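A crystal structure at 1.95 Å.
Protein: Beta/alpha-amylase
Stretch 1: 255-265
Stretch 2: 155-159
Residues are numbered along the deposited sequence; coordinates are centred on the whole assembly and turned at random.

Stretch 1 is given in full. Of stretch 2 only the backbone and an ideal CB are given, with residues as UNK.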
# COMPACT_ATOMS: atom_id res chain seq x y z
N LYS A 255 1.96 1.80 -13.94
CA LYS A 255 3.28 1.53 -14.50
C LYS A 255 4.28 1.19 -13.40
O LYS A 255 5.11 0.28 -13.55
CB LYS A 255 3.79 2.70 -15.33
CG LYS A 255 5.17 2.42 -15.95
CD LYS A 255 5.56 3.46 -16.99
CE LYS A 255 6.94 3.16 -17.58
NZ LYS A 255 7.47 4.31 -18.37
N HIS A 256 4.17 1.89 -12.27
CA HIS A 256 5.02 1.62 -11.13
C HIS A 256 4.82 0.18 -10.63
O HIS A 256 5.79 -0.52 -10.36
CB HIS A 256 4.71 2.63 -10.02
CG HIS A 256 5.58 2.49 -8.81
ND1 HIS A 256 6.95 2.59 -8.86
CD2 HIS A 256 5.27 2.30 -7.50
CE1 HIS A 256 7.45 2.43 -7.65
NE2 HIS A 256 6.45 2.25 -6.80
N LEU A 257 3.56 -0.25 -10.53
CA LEU A 257 3.25 -1.62 -10.11
C LEU A 257 3.91 -2.62 -11.05
O LEU A 257 4.49 -3.61 -10.60
CB LEU A 257 1.74 -1.85 -10.07
CG LEU A 257 1.26 -3.18 -9.46
CD1 LEU A 257 1.53 -3.20 -7.95
CD2 LEU A 257 -0.25 -3.36 -9.75
N GLY A 258 3.82 -2.34 -12.35
CA GLY A 258 4.46 -3.17 -13.39
C GLY A 258 5.97 -3.26 -13.19
O GLY A 258 6.57 -4.35 -13.29
N VAL A 259 6.59 -2.12 -12.94
CA VAL A 259 8.03 -2.05 -12.77
C VAL A 259 8.49 -2.84 -11.52
O VAL A 259 9.39 -3.66 -11.61
CB VAL A 259 8.51 -0.58 -12.70
CG1 VAL A 259 9.96 -0.49 -12.21
CG2 VAL A 259 8.36 0.08 -14.07
N ILE A 260 7.84 -2.59 -10.38
CA ILE A 260 8.27 -3.23 -9.13
C ILE A 260 7.89 -4.71 -9.11
O ILE A 260 8.62 -5.53 -8.57
CB ILE A 260 7.78 -2.46 -7.86
CG1 ILE A 260 6.26 -2.56 -7.68
CG2 ILE A 260 8.26 -1.00 -7.96
CD1 ILE A 260 5.71 -1.85 -6.43
N GLY A 261 6.77 -5.04 -9.75
CA GLY A 261 6.34 -6.42 -9.88
C GLY A 261 7.35 -7.22 -10.70
O GLY A 261 7.69 -8.34 -10.34
N ALA A 262 7.81 -6.65 -11.80
CA ALA A 262 8.74 -7.34 -12.69
C ALA A 262 10.09 -7.51 -11.99
O ALA A 262 10.71 -8.57 -12.09
CB ALA A 262 8.89 -6.57 -14.02
N ALA A 263 10.53 -6.47 -11.27
CA ALA A 263 11.76 -6.58 -10.51
C ALA A 263 11.64 -7.63 -9.40
O ALA A 263 12.59 -8.36 -9.14
CB ALA A 263 12.19 -5.21 -9.92
N ALA A 264 10.48 -7.71 -8.75
CA ALA A 264 10.31 -8.70 -7.68
C ALA A 264 10.33 -10.11 -8.27
O ALA A 264 11.00 -11.01 -7.74
CB ALA A 264 9.03 -8.45 -6.92
N HIS A 265 9.59 -10.29 -9.36
CA HIS A 265 9.55 -11.60 -10.02
C HIS A 265 10.93 -12.02 -10.46
O HIS A 265 11.33 -13.17 -10.27
CB HIS A 265 8.58 -11.60 -11.19
CG HIS A 265 7.16 -11.86 -10.79
ND1 HIS A 265 6.72 -13.09 -10.36
CD2 HIS A 265 6.08 -11.04 -10.76
CE1 HIS A 265 5.44 -13.02 -10.07
NE2 HIS A 265 5.03 -11.79 -10.29
N UNK A 155 5.59 -9.50 0.27
CA UNK A 155 4.86 -8.28 -0.09
C UNK A 155 5.79 -7.19 -0.61
O UNK A 155 6.94 -7.07 -0.15
CB UNK A 155 4.08 -7.76 1.12
N UNK A 156 5.28 -6.39 -1.55
CA UNK A 156 5.99 -5.21 -2.02
C UNK A 156 5.29 -3.99 -1.45
O UNK A 156 4.09 -4.06 -1.15
CB UNK A 156 6.04 -5.16 -3.55
N UNK A 157 6.03 -2.89 -1.33
CA UNK A 157 5.47 -1.59 -0.99
C UNK A 157 5.34 -0.73 -2.27
O UNK A 157 6.35 -0.36 -2.90
CB UNK A 157 6.34 -0.89 0.05
N UNK A 158 4.10 -0.42 -2.64
CA UNK A 158 3.84 0.36 -3.85
C UNK A 158 3.84 1.86 -3.64
O UNK A 158 3.64 2.62 -4.59
CB UNK A 158 2.49 -0.05 -4.44
N UNK A 159 4.05 2.30 -2.41
CA UNK A 159 4.07 3.73 -2.09
C UNK A 159 3.89 4.00 -0.60
O UNK A 159 4.18 3.12 0.23
CB UNK A 159 2.98 4.46 -2.88

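Stretch 1 is a continuous helix, and the side that meets the second stretch is built from His256, Ile260 and Ala264, spaced four residues apart, with the bare backbone of Gly261 beside them. It offers a greasy groove and, toward its start, the edge of an imidazole ring.

Position 155 lies in a strand, with phi/psi of -105/147, and its CB finds nothing of the helix within 5.5 Å. The helix therefore sets no rule here, and many residues that tolerate an extended backbone would suit. The deposited residue is Tyr155, whose ring takes no part in the contact.

Position 156 is where the two backbones come nearest in register, its CA 7.7 Å from the CA of Ile260. The backbone is extended and CA-to-CB points toward the helix, with the ideal CB 4.4 Å from Ile260 CD1. Ahead lie the methyl of Ala264, the flank of Ile260 and the CA of Gly261, with no charge among them. A medium-sized aliphatic chain is the natural answer; leucine, isoleucine or methionine could all be considered. The residue is Leu156, with chi1 m and chi2 t. Its CD1 reaches into the groove, 3.7 Å from Ala264 CB, 4.0 Å from Ile260 CG1 and 4.1 Å from Gly261 CA. That methyl, Leu156 CD1, also comes 3.6 Å from Ile260 O, so it packs against the helix backbone as well as its side chains.

At position 157 CA-to-CB points away, so the helix says little about the side chain, and small or polar residues are as plausible as larger ones. What the helix meets is the backbone: the carbonyl O lies 3.9 Å from Ile260 CD1. The residue is Ser157, chi1 t, its OG hydrogen-bonded elsewhere in the structure. A water joins the two stretches, 2.8 Å from His256 NE2 and donating a weak hydrogen bond to Ser157 O at 3.4 Å.

Position 158 has phi/psi of -88/-1, open to most residues. An ideal CB would point sideways, 4.2 Å from Ile260 CD1 and 4.8 Å from both His256 CD2 and Leu257 CD1, so alanine or another small residue looks possible as well as glycine. Gly158 is found, and its contact is all backbone: CA packs 3.9 Å from Ile260 CD1, while O sits near the plane of the His256 ring, 3.4 Å from CD2 at its edge.

Position 159, at phi/psi 162/-158, strongly favours glycine whatever the helix offers, and Gly159 it is, without contact to stretch 1.

Stretch 2 155-159: YLSGG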
# COMPACT_ATOMS: atom_id res chain seq x y z
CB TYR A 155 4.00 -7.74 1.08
CG TYR A 155 2.80 -8.63 1.43
CD1 TYR A 155 2.02 -9.22 0.43
CD2 TYR A 155 2.45 -8.87 2.76
CE1 TYR A 155 0.93 -10.06 0.75
CE2 TYR A 155 1.35 -9.69 3.09
CZ TYR A 155 0.59 -10.28 2.08
OH TYR A 155 -0.49 -11.11 2.39
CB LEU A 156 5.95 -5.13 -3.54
CG LEU A 156 6.45 -6.37 -4.28
CD1 LEU A 156 6.41 -6.12 -5.77
CD2 LEU A 156 7.86 -6.82 -3.81
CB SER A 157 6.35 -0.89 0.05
OG SER A 157 5.93 0.46 0.22
O HOH W 1 6.97 2.81 -4.11
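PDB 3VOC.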